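Local coordinates for endo-1,3-beta-glucanase, family GH16 (Zobellia galactanivorans, PDB 4CRQ), which probably hydrolyses internal beta-1,3-glucosidic bonds of laminarin, serving as the family 16 glycoside hydrolase catalytic module of a larger modular enzyme, at residues Phe77-Ile82 / Trp163-Ile168; Phe98-Asn103 / Phe196-Asn201; Glu115-Ser120 / His129-Trp134. The protein carries 1 engineered substitution. All coordinates share one frame; numbering follows the deposited sequence.

Contact 1: Phe77-Ile82 / Trp163-Ile168; sequences FKYGKI and WDANSI. With EDO (1,2-ethanediol), chain I.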
loop_
_atom_site.group_PDB
_atom_site.type_symbol
_atom_site.label_atom_id
_atom_site.label_comp_id
_atom_site.label_asym_id
_atom_site.label_seq_id
_atom_site.Cartn_x
_atom_site.Cartn_y
_atom_site.Cartn_z
ATOM N N PHE A 77 -11.447 -4.446 7.788
ATOM C CA PHE A 77 -12.591 -3.569 7.525
ATOM C C PHE A 77 -13.357 -4.010 6.336
ATOM O O PHE A 77 -12.752 -4.403 5.334
ATOM C CB PHE A 77 -12.087 -2.100 7.291
ATOM C CG PHE A 77 -11.168 -1.628 8.379
ATOM C CD1 PHE A 77 -11.689 -1.142 9.621
ATOM C CD2 PHE A 77 -9.763 -1.733 8.220
ATOM C CE1 PHE A 77 -10.821 -0.732 10.632
ATOM C CE2 PHE A 77 -8.900 -1.331 9.245
ATOM C CZ PHE A 77 -9.429 -0.839 10.449
ATOM N N LYS A 78 -14.683 -3.922 6.443
ATOM C CA LYS A 78 -15.571 -4.105 5.289
ATOM C C LYS A 78 -16.215 -2.744 5.053
ATOM O O LYS A 78 -17.077 -2.328 5.809
ATOM C CB LYS A 78 -16.598 -5.209 5.512
ATOM C CG LYS A 78 -17.549 -5.414 4.342
ATOM C CD LYS A 78 -18.507 -6.549 4.676
ATOM C CE LYS A 78 -19.703 -6.540 3.763
ATOM N NZ LYS A 78 -20.439 -7.827 3.843
ATOM N N TYR A 79 -15.771 -2.055 3.992
ATOM C CA TYR A 79 -16.183 -0.677 3.612
ATOM C C TYR A 79 -15.510 0.358 4.515
ATOM O O TYR A 79 -15.067 0.035 5.613
ATOM C CB TYR A 79 -17.713 -0.447 3.582
ATOM C CG TYR A 79 -18.484 -1.558 2.913
ATOM C CD1 TYR A 79 -18.084 -2.066 1.649
ATOM C CD2 TYR A 79 -19.624 -2.095 3.526
ATOM C CE1 TYR A 79 -18.789 -3.092 1.039
ATOM C CE2 TYR A 79 -20.339 -3.114 2.921
ATOM C CZ TYR A 79 -19.920 -3.601 1.685
ATOM O OH TYR A 79 -20.652 -4.595 1.146
ATOM N N GLY A 80 -15.435 1.589 4.020
ATOM C CA GLY A 80 -14.972 2.721 4.791
ATOM C C GLY A 80 -14.217 3.746 4.007
ATOM O O GLY A 80 -14.011 3.588 2.795
ATOM N N LYS A 81 -13.819 4.812 4.699
ATOM C CA LYS A 81 -12.903 5.799 4.120
ATOM C C LYS A 81 -11.571 5.399 4.765
ATOM O O LYS A 81 -11.439 5.491 6.006
ATOM C CB LYS A 81 -13.303 7.217 4.459
ATOM C CG LYS A 81 -12.319 8.251 3.988
ATOM C CD LYS A 81 -12.867 9.630 4.319
ATOM C CE LYS A 81 -11.790 10.674 4.118
ATOM N NZ LYS A 81 -12.253 12.043 4.467
ATOM N N ILE A 82 -10.601 4.944 3.962
ATOM C CA ILE A 82 -9.331 4.428 4.484
ATOM C C ILE A 82 -8.273 5.385 3.966
ATOM O O ILE A 82 -8.127 5.577 2.717
ATOM C CB ILE A 82 -9.063 2.970 4.040
ATOM C CG1 ILE A 82 -10.180 2.021 4.549
ATOM C CG2 ILE A 82 -7.687 2.468 4.520
ATOM C CD1 ILE A 82 -11.174 1.621 3.491
ATOM N N TRP A 163 -14.827 3.457 0.019
ATOM C CA TRP A 163 -15.285 2.154 -0.411
ATOM C C TRP A 163 -16.620 1.837 0.193
ATOM O O TRP A 163 -16.718 1.810 1.398
ATOM C CB TRP A 163 -14.195 1.172 0.007
ATOM C CG TRP A 163 -14.477 -0.308 -0.037
ATOM C CD1 TRP A 163 -15.288 -1.022 -0.934
ATOM C CD2 TRP A 163 -13.914 -1.307 0.852
ATOM N NE1 TRP A 163 -15.269 -2.365 -0.650
ATOM C CE2 TRP A 163 -14.459 -2.607 0.420
ATOM C CE3 TRP A 163 -13.035 -1.262 1.946
ATOM C CZ2 TRP A 163 -14.128 -3.797 1.068
ATOM C CZ3 TRP A 163 -12.713 -2.470 2.592
ATOM C CH2 TRP A 163 -13.251 -3.710 2.159
ATOM N N ASP A 164 -17.647 1.624 -0.630
ATOM C CA ASP A 164 -18.967 1.199 -0.131
ATOM C C ASP A 164 -19.394 -0.062 -0.900
ATOM O O ASP A 164 -18.609 -0.616 -1.696
ATOM C CB ASP A 164 -19.994 2.339 -0.225
ATOM C CG ASP A 164 -20.244 2.815 -1.636
ATOM O OD1 ASP A 164 -20.095 2.080 -2.634
ATOM O OD2 ASP A 164 -20.604 3.995 -1.698
ATOM N N ALA A 165 -20.626 -0.513 -0.682
ATOM C CA ALA A 165 -21.131 -1.706 -1.367
ATOM C C ALA A 165 -21.172 -1.567 -2.908
ATOM O O ALA A 165 -21.137 -2.568 -3.625
ATOM C CB ALA A 165 -22.506 -2.070 -0.822
ATOM N N ASN A 166 -21.230 -0.332 -3.406
ATOM C CA ASN A 166 -21.406 -0.063 -4.850
ATOM C C ASN A 166 -20.197 0.438 -5.628
ATOM O O ASN A 166 -20.158 0.293 -6.859
ATOM C CB ASN A 166 -22.551 0.943 -5.042
ATOM C CG ASN A 166 -23.886 0.385 -4.610
ATOM O OD1 ASN A 166 -24.210 -0.771 -4.888
ATOM N ND2 ASN A 166 -24.670 1.202 -3.922
ATOM N N SER A 167 -19.217 1.026 -4.944
ATOM C CA SER A 167 -18.076 1.608 -5.647
ATOM C C SER A 167 -16.849 1.746 -4.780
ATOM O O SER A 167 -16.948 1.665 -3.557
ATOM C CB SER A 167 -18.449 3.017 -6.158
ATOM O OG SER A 167 -18.726 3.888 -5.067
ATOM N N ILE A 168 -15.696 1.944 -5.419
ATOM C CA ILE A 168 -14.473 2.377 -4.707
ATOM C C ILE A 168 -14.090 3.651 -5.445
ATOM O O ILE A 168 -14.055 3.667 -6.692
ATOM C CB ILE A 168 -13.336 1.341 -4.712
ATOM C CG1 ILE A 168 -13.801 0.057 -4.013
ATOM C CG2 ILE A 168 -12.054 1.896 -4.056
ATOM C CD1 ILE A 168 -12.951 -1.176 -4.279
HETATM C C1 EDO I . -14.061 11.757 7.693
HETATM O O1 EDO I . -13.070 12.282 6.822
HETATM C C2 EDO I . -14.479 12.813 8.705
HETATM O O2 EDO I . -15.050 13.890 7.977
#
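Gly80 and Trp163 form an antiparallel hydrogen-bonded pair, the one beta bridge between 77-82 and 163-168. Gly80 N donates to Trp163 O at 2.9 Å with an N-H...O angle of 164°, and Trp163 N returns a bond of 2.9 Å to Gly80 O. The pair lies at the end of the ladder between strands 80-87 and 156-163. Beyond it, the chain turns back into strand 167-172 through an Asx turn, in which Asp164 OD1 accepts from Asn166 N and, 2.7 Å away, from Ser167 N.

Trp163 dominates the side-chain packing. Its CG is anti to the backbone N (chi1 168°), which lays the indole face against the chain running from Phe77 to Tyr79. Tyr79 N stands over the indole face near its rim, and Tyr79 CA sits 4.1 Å from the centroid of the five-membered ring as a CH-pi contact. The Tyr79 ring then points its edge at that same five-membered ring in a T-shaped stack, with centroids 5.2 Å apart and planes at 76°. At the indole's edge, Ile82 CD1 approaches Trp163 CE3 to 3.8 Å. Further out, Ala165 N lies over one face of the tyrosine, 3.6 Å above its plane, while Lys78 CG covers the opposite face.

Two backbone bonds thus set the register, and aromatic packing lies beside them. Trp163 NE1 bonds to Phe192 O, which helps fix the indole's orientation. Tyr79 OH bonds to Gln193 OE1, which holds only the phenol tip; packing on the ring's faces and edge sets its turn.

Contact 2: Phe98-Asn103 / Phe196-Asn201; sequences FWMLGN and FFILLN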
loop_
_atom_site.group_PDB
_atom_site.type_symbol
_atom_site.label_atom_id
_atom_site.label_comp_id
_atom_site.label_asym_id
_atom_site.label_seq_id
_atom_site.Cartn_x
_atom_site.Cartn_y
_atom_site.Cartn_z
ATOM N N PHE A 98 0.551 1.964 -0.203
ATOM C CA PHE A 98 -0.397 1.954 0.895
ATOM C C PHE A 98 -1.571 1.226 0.273
ATOM O O PHE A 98 -2.145 1.706 -0.710
ATOM C CB PHE A 98 -0.730 3.394 1.255
ATOM C CG PHE A 98 -1.943 3.585 2.185
ATOM C CD1 PHE A 98 -2.227 2.750 3.312
ATOM C CD2 PHE A 98 -2.807 4.691 1.948
ATOM C CE1 PHE A 98 -3.339 3.005 4.140
ATOM C CE2 PHE A 98 -3.918 4.939 2.760
ATOM C CZ PHE A 98 -4.186 4.093 3.862
ATOM N N TRP A 99 -1.923 0.065 0.823
ATOM C CA TRP A 99 -2.871 -0.819 0.150
ATOM C C TRP A 99 -3.610 -1.760 1.040
ATOM O O TRP A 99 -3.435 -1.702 2.260
ATOM C CB TRP A 99 -2.148 -1.550 -0.989
ATOM C CG TRP A 99 -0.867 -2.286 -0.637
ATOM C CD1 TRP A 99 0.293 -1.792 -0.029
ATOM C CD2 TRP A 99 -0.573 -3.683 -0.926
ATOM N NE1 TRP A 99 1.252 -2.769 0.080
ATOM C CE2 TRP A 99 0.788 -3.937 -0.437
ATOM C CE3 TRP A 99 -1.285 -4.727 -1.517
ATOM C CZ2 TRP A 99 1.390 -5.190 -0.555
ATOM C CZ3 TRP A 99 -0.675 -5.971 -1.638
ATOM C CH2 TRP A 99 0.634 -6.205 -1.165
ATOM N N MET A 100 -4.450 -2.618 0.456
ATOM C CA MET A 100 -5.314 -3.510 1.245
ATOM C C MET A 100 -5.466 -4.823 0.514
ATOM O O MET A 100 -5.464 -4.855 -0.723
ATOM C CB MET A 100 -6.718 -2.902 1.429
ATOM C CG MET A 100 -6.717 -1.478 2.001
ATOM S SD MET A 100 -8.377 -0.825 2.248
ATOM C CE MET A 100 -8.834 -1.634 3.777
ATOM N N LEU A 101 -5.593 -5.904 1.269
ATOM C CA LEU A 101 -5.846 -7.246 0.702
ATOM C C LEU A 101 -7.002 -7.926 1.421
ATOM O O LEU A 101 -7.175 -7.710 2.628
ATOM C CB LEU A 101 -4.599 -8.123 0.843
ATOM C CG LEU A 101 -3.412 -7.879 -0.109
ATOM C CD1 LEU A 101 -2.142 -8.545 0.411
ATOM C CD2 LEU A 101 -3.702 -8.327 -1.532
ATOM N N GLY A 102 -7.772 -8.778 0.732
ATOM C CA GLY A 102 -8.879 -9.475 1.394
ATOM C C GLY A 102 -8.363 -10.432 2.459
ATOM O O GLY A 102 -7.351 -11.129 2.241
ATOM N N ASN A 103 -9.039 -10.453 3.614
ATOM C CA ASN A 103 -8.751 -11.448 4.677
ATOM C C ASN A 103 -8.693 -12.874 4.166
ATOM O O ASN A 103 -7.937 -13.700 4.695
ATOM C CB ASN A 103 -9.824 -11.428 5.757
ATOM C CG ASN A 103 -9.673 -10.284 6.733
ATOM O OD1 ASN A 103 -8.714 -9.494 6.675
ATOM N ND2 ASN A 103 -10.623 -10.187 7.642
ATOM N N PHE A 196 -11.129 -6.558 4.473
ATOM C CA PHE A 196 -9.757 -6.382 3.981
ATOM C C PHE A 196 -8.857 -5.838 5.089
ATOM O O PHE A 196 -9.317 -5.033 5.904
ATOM C CB PHE A 196 -9.698 -5.374 2.794
ATOM C CG PHE A 196 -10.154 -5.916 1.434
ATOM C CD1 PHE A 196 -11.412 -6.517 1.236
ATOM C CD2 PHE A 196 -9.302 -5.771 0.327
ATOM C CE1 PHE A 196 -11.771 -6.988 -0.030
ATOM C CE2 PHE A 196 -9.655 -6.230 -0.934
ATOM C CZ PHE A 196 -10.895 -6.844 -1.121
ATOM N N PHE A 197 -7.587 -6.246 5.130
ATOM C CA PHE A 197 -6.605 -5.686 6.075
ATOM C C PHE A 197 -5.713 -4.671 5.316
ATOM O O PHE A 197 -5.707 -4.647 4.066
ATOM C CB PHE A 197 -5.785 -6.776 6.789
ATOM C CG PHE A 197 -4.993 -7.682 5.863
ATOM C CD1 PHE A 197 -3.673 -7.344 5.458
ATOM C CD2 PHE A 197 -5.548 -8.904 5.401
ATOM C CE1 PHE A 197 -2.934 -8.191 4.619
ATOM C CE2 PHE A 197 -4.810 -9.753 4.546
ATOM C CZ PHE A 197 -3.503 -9.391 4.162
ATOM N N ILE A 198 -4.964 -3.845 6.047
ATOM C CA ILE A 198 -4.138 -2.769 5.470
ATOM C C ILE A 198 -2.642 -3.143 5.440
ATOM O O ILE A 198 -2.169 -3.854 6.376
ATOM C CB ILE A 198 -4.349 -1.486 6.305
ATOM C CG1 ILE A 198 -5.806 -1.004 6.168
ATOM C CG2 ILE A 198 -3.397 -0.339 5.870
ATOM C CD1 ILE A 198 -6.245 0.074 7.165
ATOM N N LEU A 199 -1.922 -2.654 4.418
ATOM C CA LEU A 199 -0.468 -2.831 4.302
ATOM C C LEU A 199 0.199 -1.511 3.972
ATOM O O LEU A 199 -0.380 -0.648 3.279
ATOM C CB LEU A 199 -0.107 -3.833 3.178
ATOM C CG LEU A 199 -0.742 -5.237 3.263
ATOM C CD1 LEU A 199 -2.000 -5.322 2.413
ATOM C CD2 LEU A 199 0.232 -6.307 2.793
ATOM N N LEU A 200 1.427 -1.372 4.486
ATOM C CA LEU A 200 2.343 -0.283 4.128
ATOM C C LEU A 200 3.683 -0.903 3.826
ATOM O O LEU A 200 4.151 -1.788 4.568
ATOM C CB LEU A 200 2.502 0.696 5.306
ATOM C CG LEU A 200 1.330 1.636 5.568
ATOM C CD1 LEU A 200 1.526 2.249 6.942
ATOM C CD2 LEU A 200 1.188 2.720 4.492
ATOM N N ASN A 201 4.337 -0.430 2.767
ATOM C CA ASN A 201 5.697 -0.924 2.460
ATOM C C ASN A 201 6.437 0.013 1.561
ATOM O O ASN A 201 5.832 0.927 0.947
ATOM C CB ASN A 201 5.649 -2.314 1.756
ATOM C CG ASN A 201 5.105 -2.220 0.314
ATOM O OD1 ASN A 201 3.900 -2.062 0.130
ATOM N ND2 ASN A 201 5.983 -2.291 -0.699
#
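Trp99 and Leu199 meet as an antiparallel hydrogen-bonded pair, and Leu199 CB lies over the indole, 3.7 Å from the centroid of its five-membered ring and 17° off the normal. The indole reaches this position because Trp99 CG stands between the backbone N and the carbonyl carbon (chi1 53°), the crowded position, which swings the ring across the neighbouring strand. Its NE1 then donates to Asn201 OD1 at 2.7 Å, a somewhat bent bond (144° at the hydrogen) with the oxygen tilted from the ring plane. Leu199 CD1 also packs on Leu101 CD1, and the Phe197 ring receives Leu101 CB off-centre over its face, with CZ 3.7 Å from that CB.

The side chains of Phe98, Met100, Ile198 and Leu200 project from the other face of the ladder. Here Phe98 CD1 touches Leu200 CD2 at 3.6 Å, and Met100 CE reaches Ile198 CG1 at 3.9 Å. At the far end, Gly102 CA sits squarely over the Phe196 ring, 3.7 Å from its centroid.

Four backbone bonds in two reciprocal pairs, Trp99 with Leu199 and Leu101 with Phe197, hold this register; Leu199 N to Trp99 O measures 2.8 Å. Outside them, Ser76 OG takes Asn103 ND2, and Thr71 OG1 accepts from Ile198 N. Strand 115-117 flanks strand 94-102, while strand 62-70 brings Arg68 against Trp99, Leu199 and Asn201. Ile82 of strand 80-87 packs onto the Phe98, Met100 and Ile198 face, consistent with the core between the two sheets of the family's jelly-roll sandwich.

Contact 3: Glu115-Ser120 / His129-Trp134; sequences EIDIMS and HGTIHW. Engineered in segment 115-120: Ser120 (natural residue Glu).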
loop_
_atom_site.group_PDB
_atom_site.type_symbol
_atom_site.label_atom_id
_atom_site.label_comp_id
_atom_site.label_asym_id
_atom_site.label_seq_id
_atom_site.Cartn_x
_atom_site.Cartn_y
_atom_site.Cartn_z
ATOM N N GLU A 115 -7.538 -6.890 -4.093
ATOM C CA GLU A 115 -6.529 -5.962 -3.640
ATOM C C GLU A 115 -6.960 -4.553 -3.983
ATOM O O GLU A 115 -7.375 -4.287 -5.108
ATOM C CB GLU A 115 -5.198 -6.273 -4.324
ATOM C CG GLU A 115 -4.031 -5.333 -3.962
ATOM C CD GLU A 115 -2.737 -5.623 -4.728
ATOM O OE1 GLU A 115 -2.536 -6.750 -5.231
ATOM O OE2 GLU A 115 -1.875 -4.727 -4.846
ATOM N N ILE A 116 -6.833 -3.644 -3.021
ATOM C CA ILE A 116 -7.116 -2.221 -3.241
ATOM C C ILE A 116 -5.808 -1.485 -2.998
ATOM O O ILE A 116 -5.336 -1.428 -1.861
ATOM C CB ILE A 116 -8.224 -1.643 -2.313
ATOM C CG1 ILE A 116 -9.520 -2.490 -2.376
ATOM C CG2 ILE A 116 -8.494 -0.148 -2.659
ATOM C CD1 ILE A 116 -10.578 -2.081 -1.353
ATOM N N ASP A 117 -5.217 -0.945 -4.066
ATOM C CA ASP A 117 -4.021 -0.113 -3.950
ATOM C C ASP A 117 -4.489 1.334 -3.805
ATOM O O ASP A 117 -4.964 1.931 -4.771
ATOM C CB ASP A 117 -3.095 -0.291 -5.166
ATOM C CG ASP A 117 -2.661 -1.736 -5.358
ATOM O OD1 ASP A 117 -2.365 -2.412 -4.353
ATOM O OD2 ASP A 117 -2.602 -2.217 -6.506
ATOM N N ILE A 118 -4.358 1.881 -2.587
ATOM C CA ILE A 118 -4.828 3.245 -2.291
ATOM C C ILE A 118 -3.847 4.256 -2.892
ATOM O O ILE A 118 -4.249 5.233 -3.543
ATOM C CB ILE A 118 -5.032 3.444 -0.772
ATOM C CG1 ILE A 118 -6.030 2.387 -0.280
ATOM C CG2 ILE A 118 -5.479 4.882 -0.484
ATOM C CD1 ILE A 118 -6.182 2.382 1.220
ATOM N N MET A 119 -2.555 4.012 -2.665
ATOM C CA MET A 119 -1.511 4.827 -3.253
ATOM C C MET A 119 -0.353 3.910 -3.628
ATOM O O MET A 119 0.047 3.077 -2.810
ATOM C CB MET A 119 -1.031 5.903 -2.250
ATOM C CG MET A 119 0.117 6.812 -2.754
ATOM S SD MET A 119 1.773 6.067 -2.826
ATOM C CE MET A 119 2.104 5.699 -1.093
ATOM N N SER A 120 0.167 4.056 -4.855
ATOM C CA SER A 120 1.490 3.487 -5.175
ATOM C C SER A 120 2.208 4.518 -6.061
ATOM O O SER A 120 1.575 5.333 -6.743
ATOM C CB SER A 120 1.414 2.098 -5.806
ATOM O OG SER A 120 0.748 2.155 -7.038
ATOM N N HIS A 129 -0.657 6.427 -8.148
ATOM C CA HIS A 129 -1.683 5.545 -8.701
ATOM C C HIS A 129 -2.632 4.982 -7.681
ATOM O O HIS A 129 -2.312 4.933 -6.499
ATOM C CB HIS A 129 -1.005 4.408 -9.431
ATOM C CG HIS A 129 -0.146 4.847 -10.608
ATOM N ND1 HIS A 129 -0.507 4.634 -11.876
ATOM C CD2 HIS A 129 1.091 5.511 -10.654
ATOM C CE1 HIS A 129 0.451 5.124 -12.713
ATOM N NE2 HIS A 129 1.422 5.663 -11.959
ATOM N N GLY A 130 -3.799 4.558 -8.178
ATOM C CA GLY A 130 -4.876 3.922 -7.424
ATOM C C GLY A 130 -5.396 2.817 -8.310
ATOM O O GLY A 130 -5.789 3.079 -9.451
ATOM N N THR A 131 -5.411 1.586 -7.792
ATOM C CA THR A 131 -5.713 0.413 -8.607
ATOM C C THR A 131 -6.439 -0.661 -7.799
ATOM O O THR A 131 -6.298 -0.717 -6.565
ATOM C CB THR A 131 -4.358 -0.192 -9.146
ATOM O OG1 THR A 131 -3.422 0.860 -9.471
ATOM C CG2 THR A 131 -4.523 -1.126 -10.388
ATOM N N ILE A 132 -7.239 -1.490 -8.479
ATOM C CA ILE A 132 -7.737 -2.744 -7.887
ATOM C C ILE A 132 -7.204 -3.920 -8.725
ATOM O O ILE A 132 -7.001 -3.781 -9.949
ATOM C CB ILE A 132 -9.285 -2.863 -7.720
ATOM C CG1 ILE A 132 -10.045 -2.552 -9.032
ATOM C CG2 ILE A 132 -9.734 -2.000 -6.536
ATOM C CD1 ILE A 132 -11.460 -3.082 -9.041
ATOM N N HIS A 133 -6.982 -5.050 -8.059
ATOM C CA HIS A 133 -6.625 -6.321 -8.695
ATOM C C HIS A 133 -7.569 -7.366 -8.174
ATOM O O HIS A 133 -7.872 -7.385 -6.964
ATOM C CB HIS A 133 -5.173 -6.716 -8.432
ATOM C CG HIS A 133 -4.151 -5.778 -9.044
ATOM N ND1 HIS A 133 -3.648 -4.712 -8.380
ATOM C CD2 HIS A 133 -3.534 -5.790 -10.292
ATOM C CE1 HIS A 133 -2.761 -4.071 -9.171
ATOM N NE2 HIS A 133 -2.694 -4.729 -10.341
ATOM N N TRP A 134 -8.061 -8.244 -9.052
ATOM C CA TRP A 134 -8.995 -9.295 -8.635
ATOM C C TRP A 134 -9.006 -10.427 -9.640
ATOM O O TRP A 134 -8.329 -10.322 -10.681
ATOM C CB TRP A 134 -10.397 -8.700 -8.379
ATOM C CG TRP A 134 -11.220 -8.324 -9.599
ATOM C CD1 TRP A 134 -12.339 -8.999 -10.095
ATOM C CD2 TRP A 134 -11.029 -7.183 -10.515
ATOM N NE1 TRP A 134 -12.840 -8.381 -11.215
ATOM C CE2 TRP A 134 -12.107 -7.282 -11.525
ATOM C CE3 TRP A 134 -10.108 -6.122 -10.604
ATOM C CZ2 TRP A 134 -12.233 -6.349 -12.576
ATOM C CZ3 TRP A 134 -10.247 -5.187 -11.663
ATOM C CH2 TRP A 134 -11.285 -5.300 -12.621
#
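Glu115 and Asp117, paired with His133 and Thr131, belong to the EIDIMS stretch, which corresponds to the ExDxxE signature of family 16 laminarinases with its last position engineered from Glu to Ser120. In that signature the first glutamate is the nucleophile and the last the acid/base, so Glu115 probably belongs to the active site.

Ile118 and Met119 both face Phe98 of strand 94-102, which makes a classic beta bulge. Against 129-134 the register shifts by one between Asp117 and Ser120: Glu115 pairs with His133 and Asp117 with Thr131, but Ser120 with His129. Three reciprocal pairs of backbone bonds hold the ladder, from Asp117 N to Thr131 O at 2.7 Å to Ser120 N to His129 O at 3.1 Å. Glu115, Asp117 and Ser120 consequently all project from one face.

On that face, Glu115 is extended, its CG anti to the backbone N (chi1 178°), and it runs beside His133 in the same direction, with CD 3.9 Å from ND1 and the carboxylate plane 37° from the ring. Trp110 NE1 bonds to Glu115 OE1. The other oxygen, OE2, makes an unusually short approach of 2.4 Å to Asp117 OD1. Asp117 OD2 meets the edge of the His133 ring in its plane, 3.3 Å from CE1, its carboxylate turned 60° to the imidazole.

On the opposite face, Ile116 CG1 lies 4.2 Å from Ile132 CG2, beside Phe192. On the face of Glu115, Asp117 and Ser120, Trp208 packs edge-to-face with His129 and touches the engineered Ser120, whose OG lies 3.7 Å from His129 CB.

Contacts 2 and 3 are buried. Strand 94-102 belongs to contact 2 and neighbours strand 115-117 of contact 3, with a probable hydrogen bond of 2.8 Å from Met100 N to Ile116 O; with 196-204 and 127-135 they make four successive strands. Trp99 packs on Glu115 and Asp117, and Leu101 on Glu115, evidence of a shared face. Contact 1, partly buried and about 16 Å from the chain centre, has one bridge instead of a ladder. A probable hydrogen bond from Phe196 N to Phe77 O and Ile82 against Ile118 and Ile198 tie it inward. Contact 1 rests on aromatic packing at a ladder's end near the surface, contact 2 on largely apolar faces; contact 3 gathers carboxylates and imidazoles around the probable active site.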